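Local coordinates for TRAP dicarboxylate transporter-DctP subunit (Desulfovibrio desulfuricans subsp. desulfuricans, PDB 4NHB), which binds sn-glycerol-3-phosphate in the periplasm as the solute-binding component of a TRAP transporter, probably delivering it to the membrane permease, at residues L106-A118 against L230-I242. Sequence-based numbering, arbitrary orientation.
Sequences LETPMLFDNLDHA and LSGHILVIHSLYI. With G3P (sn-glycerol-3-phosphate), chain P.
E107 OE2 accepts from I237 N (2.9 Å, 151° at the hydrogen) through its anti lone pair. The chain, extended beyond CG, carries the carboxylate past L235 O to V236, and OE2 also accepts from O1 of the bound glycerol phosphate (2.7 Å). OE1 is hydrogen-bonded to T94 and Y178, so partners at both oxygens fix the rotation of the carboxylate. Farther along, M110 N donates to H233 O (2.9 Å), tilted 26° from the carbonyl plane, from the third position of the type II turn T108-L111.

Two waters fill in between: one donates to both L106 O and L235 O, the other donates to T108 O and accepts from L235 N.

In this family 7 solute-binding protein of the periplasmic binding fold, strand 235-243 lies in the large mixed sheet and lines the ligand pocket. There H238 NE2 and ligand O2 share a hydrogen bond of 2.7 Å in which either may donate, and ND1 is hydrogen-bonded to E43.

Apolar packing centres on L235: chi1 of 165° swings CG away from the backbone N, CD2 presses tightly on A118 CB (3.3 Å) and CD1 meets L115 CD2 (3.8 Å), the two leucines crossing nearly perpendicularly. P109 lies alongside I234, CG to CG1 3.9 Å.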
loop_
_atom_site.group_PDB
_atom_site.type_symbol
_atom_site.label_atom_id
_atom_site.label_comp_id
_atom_site.label_asym_id
_atom_site.label_seq_id
_atom_site.Cartn_x
_atom_site.Cartn_y
_atom_site.Cartn_z
ATOM N N LEU A 106 -4.999 -2.594 -7.729
ATOM C CA LEU A 106 -4.846 -1.339 -6.984
ATOM C C LEU A 106 -3.434 -0.782 -7.193
ATOM O O LEU A 106 -3.232 0.429 -7.161
ATOM C CB LEU A 106 -5.136 -1.535 -5.489
ATOM C CG LEU A 106 -6.622 -1.799 -5.109
ATOM C CD1 LEU A 106 -6.838 -2.327 -3.668
ATOM C CD2 LEU A 106 -7.448 -0.569 -5.287
ATOM N N GLU A 107 -2.464 -1.679 -7.405
ATOM C CA GLU A 107 -1.063 -1.301 -7.614
ATOM C C GLU A 107 -0.504 -1.703 -9.006
ATOM O O GLU A 107 0.656 -2.027 -9.141
ATOM C CB GLU A 107 -0.205 -1.872 -6.459
ATOM C CG GLU A 107 -0.583 -1.298 -5.119
ATOM C CD GLU A 107 0.241 -1.789 -3.935
ATOM O OE1 GLU A 107 0.894 -2.856 -4.035
ATOM O OE2 GLU A 107 0.211 -1.088 -2.879
ATOM N N THR A 108 -1.356 -1.634 -10.034
ATOM C CA THR A 108 -0.978 -1.911 -11.436
ATOM C C THR A 108 0.229 -1.094 -11.808
ATOM O O THR A 108 0.212 0.149 -11.707
ATOM C CB THR A 108 -2.144 -1.540 -12.398
ATOM O OG1 THR A 108 -3.290 -2.320 -12.086
ATOM C CG2 THR A 108 -1.777 -1.740 -13.873
ATOM N N PRO A 109 1.328 -1.769 -12.193
ATOM C CA PRO A 109 2.510 -0.973 -12.500
ATOM C C PRO A 109 2.272 -0.055 -13.692
ATOM O O PRO A 109 1.561 -0.433 -14.605
ATOM C CB PRO A 109 3.571 -2.030 -12.809
ATOM C CG PRO A 109 3.134 -3.246 -12.037
ATOM C CD PRO A 109 1.638 -3.206 -12.083
ATOM N N MET A 110 2.833 1.138 -13.656
ATOM C CA MET A 110 2.762 2.049 -14.802
ATOM C C MET A 110 1.352 2.491 -15.146
ATOM O O MET A 110 1.073 2.810 -16.299
ATOM C CB MET A 110 3.330 1.356 -16.048
ATOM C CG MET A 110 4.680 0.755 -15.850
ATOM S SD MET A 110 5.817 1.989 -15.231
ATOM C CE MET A 110 5.381 3.439 -16.200
ATOM N N LEU A 111 0.441 2.480 -14.192
ATOM C CA LEU A 111 -0.946 2.775 -14.564
ATOM C C LEU A 111 -1.319 4.254 -14.390
ATOM O O LEU A 111 -2.065 4.811 -15.210
ATOM C CB LEU A 111 -1.903 1.894 -13.796
ATOM C CG LEU A 111 -3.369 2.149 -14.181
ATOM C CD1 LEU A 111 -3.657 1.847 -15.659
ATOM C CD2 LEU A 111 -4.292 1.363 -13.283
ATOM N N PHE A 112 -0.815 4.880 -13.324
ATOM C CA PHE A 112 -1.164 6.260 -12.999
ATOM C C PHE A 112 -0.054 7.252 -13.272
ATOM O O PHE A 112 1.089 7.012 -12.950
ATOM C CB PHE A 112 -1.587 6.362 -11.528
ATOM C CG PHE A 112 -2.732 5.457 -11.187
ATOM C CD1 PHE A 112 -3.972 5.626 -11.820
ATOM C CD2 PHE A 112 -2.568 4.410 -10.295
ATOM C CE1 PHE A 112 -5.041 4.789 -11.546
ATOM C CE2 PHE A 112 -3.641 3.565 -10.007
ATOM C CZ PHE A 112 -4.879 3.759 -10.642
ATOM N N ASP A 113 -0.434 8.419 -13.769
ATOM C CA ASP A 113 0.507 9.407 -14.255
ATOM C C ASP A 113 1.100 10.157 -13.039
ATOM O O ASP A 113 2.248 10.603 -13.064
ATOM C CB ASP A 113 -0.205 10.404 -15.166
ATOM C CG ASP A 113 -0.612 9.820 -16.510
ATOM O OD1 ASP A 113 -0.012 8.835 -16.951
ATOM O OD2 ASP A 113 -1.528 10.380 -17.140
ATOM N N ASN A 114 0.286 10.276 -11.986
ATOM C CA ASN A 114 0.628 10.975 -10.762
ATOM C C ASN A 114 -0.421 10.661 -9.680
ATOM O O ASN A 114 -1.396 9.954 -9.930
ATOM C CB ASN A 114 0.670 12.455 -11.041
ATOM C CG ASN A 114 -0.509 12.910 -11.842
ATOM O OD1 ASN A 114 -1.659 12.751 -11.425
ATOM N ND2 ASN A 114 -0.245 13.466 -13.017
ATOM N N LEU A 115 -0.231 11.198 -8.481
ATOM C CA LEU A 115 -1.149 10.957 -7.407
ATOM C C LEU A 115 -2.577 11.402 -7.729
ATOM O O LEU A 115 -3.514 10.748 -7.294
ATOM C CB LEU A 115 -0.703 11.668 -6.141
ATOM C CG LEU A 115 0.331 10.996 -5.271
ATOM C CD1 LEU A 115 0.643 11.938 -4.106
ATOM C CD2 LEU A 115 -0.171 9.649 -4.755
ATOM N N ASP A 116 -2.734 12.526 -8.438
ATOM C CA ASP A 116 -4.055 13.079 -8.665
ATOM C C ASP A 116 -4.861 12.154 -9.575
ATOM O O ASP A 116 -6.048 11.949 -9.351
ATOM C CB ASP A 116 -3.985 14.477 -9.274
ATOM C CG ASP A 116 -3.490 15.530 -8.283
ATOM O OD1 ASP A 116 -3.777 15.406 -7.078
ATOM O OD2 ASP A 116 -2.811 16.479 -8.732
ATOM N N HIS A 117 -4.182 11.574 -10.568
ATOM C CA HIS A 117 -4.777 10.590 -11.450
ATOM C C HIS A 117 -5.244 9.410 -10.589
ATOM O O HIS A 117 -6.397 8.981 -10.683
ATOM C CB HIS A 117 -3.761 10.138 -12.538
ATOM C CG HIS A 117 -4.298 9.121 -13.499
ATOM N ND1 HIS A 117 -3.541 8.551 -14.493
ATOM C CD2 HIS A 117 -5.533 8.570 -13.610
ATOM C CE1 HIS A 117 -4.279 7.695 -15.176
ATOM N NE2 HIS A 117 -5.493 7.688 -14.657
ATOM N N ALA A 118 -4.347 8.873 -9.766
ATOM C CA ALA A 118 -4.666 7.696 -8.983
ATOM C C ALA A 118 -5.824 7.998 -8.054
ATOM O O ALA A 118 -6.665 7.153 -7.823
ATOM C CB ALA A 118 -3.453 7.220 -8.192
ATOM N N LEU A 230 14.962 7.117 -8.570
ATOM C CA LEU A 230 13.556 7.412 -8.751
ATOM C C LEU A 230 13.048 6.651 -9.937
ATOM O O LEU A 230 13.590 6.752 -11.021
ATOM C CB LEU A 230 13.362 8.906 -8.940
ATOM C CG LEU A 230 13.848 9.689 -7.728
ATOM C CD1 LEU A 230 13.582 11.176 -7.893
ATOM C CD2 LEU A 230 13.208 9.179 -6.444
ATOM N N SER A 231 12.032 5.832 -9.714
ATOM C CA SER A 231 11.347 5.124 -10.771
ATOM C C SER A 231 9.820 5.334 -10.714
ATOM O O SER A 231 9.212 5.817 -11.672
ATOM C CB SER A 231 11.734 3.672 -10.617
ATOM O OG SER A 231 10.933 2.787 -11.363
ATOM N N GLY A 232 9.204 4.975 -9.595
ATOM C CA GLY A 232 7.781 5.184 -9.401
ATOM C C GLY A 232 6.986 4.247 -10.267
ATOM O O GLY A 232 5.932 4.593 -10.745
ATOM N N HIS A 233 7.523 3.044 -10.454
ATOM C CA HIS A 233 6.925 2.007 -11.268
ATOM C C HIS A 233 5.613 1.493 -10.713
ATOM O O HIS A 233 4.774 0.979 -11.456
ATOM C CB HIS A 233 7.894 0.860 -11.387
ATOM C CG HIS A 233 8.593 0.542 -10.105
ATOM N ND1 HIS A 233 9.651 1.286 -9.634
ATOM C CD2 HIS A 233 8.395 -0.448 -9.200
ATOM C CE1 HIS A 233 10.070 0.779 -8.486
ATOM N NE2 HIS A 233 9.324 -0.270 -8.199
ATOM N N ILE A 234 5.465 1.587 -9.392
ATOM C CA ILE A 234 4.209 1.258 -8.713
ATOM C C ILE A 234 3.888 2.333 -7.648
ATOM O O ILE A 234 4.790 2.811 -6.974
ATOM C CB ILE A 234 4.320 -0.050 -7.990
ATOM C CG1 ILE A 234 4.337 -1.211 -8.983
ATOM C CG2 ILE A 234 3.141 -0.229 -7.004
ATOM C CD1 ILE A 234 4.751 -2.491 -8.391
ATOM N N LEU A 235 2.612 2.659 -7.503
ATOM C CA LEU A 235 2.131 3.521 -6.414
ATOM C C LEU A 235 1.489 2.617 -5.372
ATOM O O LEU A 235 0.534 1.922 -5.657
ATOM C CB LEU A 235 1.110 4.520 -6.957
ATOM C CG LEU A 235 0.252 5.244 -5.921
ATOM C CD1 LEU A 235 1.125 6.090 -4.953
ATOM C CD2 LEU A 235 -0.787 6.110 -6.618
ATOM N N VAL A 236 2.043 2.597 -4.166
ATOM C CA VAL A 236 1.451 1.810 -3.129
ATOM C C VAL A 236 0.132 2.425 -2.655
ATOM O O VAL A 236 0.047 3.603 -2.329
ATOM C CB VAL A 236 2.439 1.598 -1.931
ATOM C CG1 VAL A 236 1.829 0.751 -0.787
ATOM C CG2 VAL A 236 3.726 0.958 -2.421
ATOM N N ILE A 237 -0.895 1.583 -2.648
ATOM C CA ILE A 237 -2.239 1.963 -2.201
ATOM C C ILE A 237 -2.665 1.006 -1.089
ATOM O O ILE A 237 -2.666 -0.214 -1.281
ATOM C CB ILE A 237 -3.241 1.842 -3.354
ATOM C CG1 ILE A 237 -2.913 2.847 -4.477
ATOM C CG2 ILE A 237 -4.682 2.013 -2.847
ATOM C CD1 ILE A 237 -3.177 4.326 -4.117
ATOM N N HIS A 238 -3.001 1.534 0.088
ATOM C CA HIS A 238 -3.601 0.706 1.142
ATOM C C HIS A 238 -5.050 1.082 1.456
ATOM O O HIS A 238 -5.569 2.067 0.943
ATOM C CB HIS A 238 -2.749 0.797 2.396
ATOM C CG HIS A 238 -1.523 -0.051 2.347
ATOM N ND1 HIS A 238 -0.881 -0.467 3.489
ATOM C CD2 HIS A 238 -0.823 -0.572 1.303
ATOM C CE1 HIS A 238 0.170 -1.202 3.162
ATOM N NE2 HIS A 238 0.241 -1.269 1.843
ATOM N N SER A 239 -5.695 0.295 2.305
ATOM C CA SER A 239 -7.082 0.527 2.719
ATOM C C SER A 239 -7.275 0.185 4.154
ATOM O O SER A 239 -6.522 -0.591 4.721
ATOM C CB SER A 239 -8.075 -0.321 1.925
ATOM O OG SER A 239 -7.852 -0.161 0.557
ATOM N N LEU A 240 -8.309 0.762 4.744
ATOM C CA LEU A 240 -8.817 0.270 6.012
ATOM C C LEU A 240 -9.895 -0.762 5.689
ATOM O O LEU A 240 -10.828 -0.496 4.905
ATOM C CB LEU A 240 -9.409 1.391 6.876
ATOM C CG LEU A 240 -8.499 2.587 7.193
ATOM C CD1 LEU A 240 -9.260 3.564 8.078
ATOM C CD2 LEU A 240 -7.197 2.146 7.858
ATOM N N TYR A 241 -9.728 -1.954 6.241
ATOM C CA TYR A 241 -10.692 -3.033 6.011
ATOM C C TYR A 241 -11.439 -3.291 7.289
ATOM O O TYR A 241 -10.855 -3.181 8.360
ATOM C CB TYR A 241 -9.961 -4.288 5.612
ATOM C CG TYR A 241 -9.281 -4.261 4.251
ATOM C CD1 TYR A 241 -7.987 -3.784 4.104
ATOM C CD2 TYR A 241 -9.936 -4.729 3.113
ATOM C CE1 TYR A 241 -7.364 -3.775 2.865
ATOM C CE2 TYR A 241 -9.335 -4.715 1.889
ATOM C CZ TYR A 241 -8.060 -4.251 1.743
ATOM O OH TYR A 241 -7.450 -4.279 0.484
ATOM N N ILE A 242 -12.723 -3.650 7.197
ATOM C CA ILE A 242 -13.502 -3.944 8.382
ATOM C C ILE A 242 -14.189 -5.300 8.277
ATOM O O ILE A 242 -14.642 -5.694 7.209
ATOM C CB ILE A 242 -14.529 -2.847 8.687
ATOM C CG1 ILE A 242 -15.254 -3.152 9.979
ATOM C CG2 ILE A 242 -15.531 -2.657 7.518
ATOM C CD1 ILE A 242 -15.744 -1.891 10.720
HETATM O O1 G3P P . 0.374 -2.929 -0.855
HETATM C C1 G3P P . 1.418 -3.858 -0.847
HETATM C C2 G3P P . 2.656 -3.251 -0.173
HETATM O O2 G3P P . 2.326 -2.875 1.137
HETATM C C3 G3P P . 3.787 -4.292 -0.151
HETATM O O1P G3P P . 5.011 -3.630 -0.115
HETATM O O4P G3P P . 4.817 -2.598 2.082
HETATM O O2P G3P P . 5.863 -4.911 1.893
HETATM O O3P G3P P . 7.127 -2.910 1.108
HETATM P P G3P P . 5.745 -3.514 1.334
HETATM O O HOH W 1 -1.436 2.220 -7.638
HETATM O O HOH W 2 0.566 1.646 -9.557
#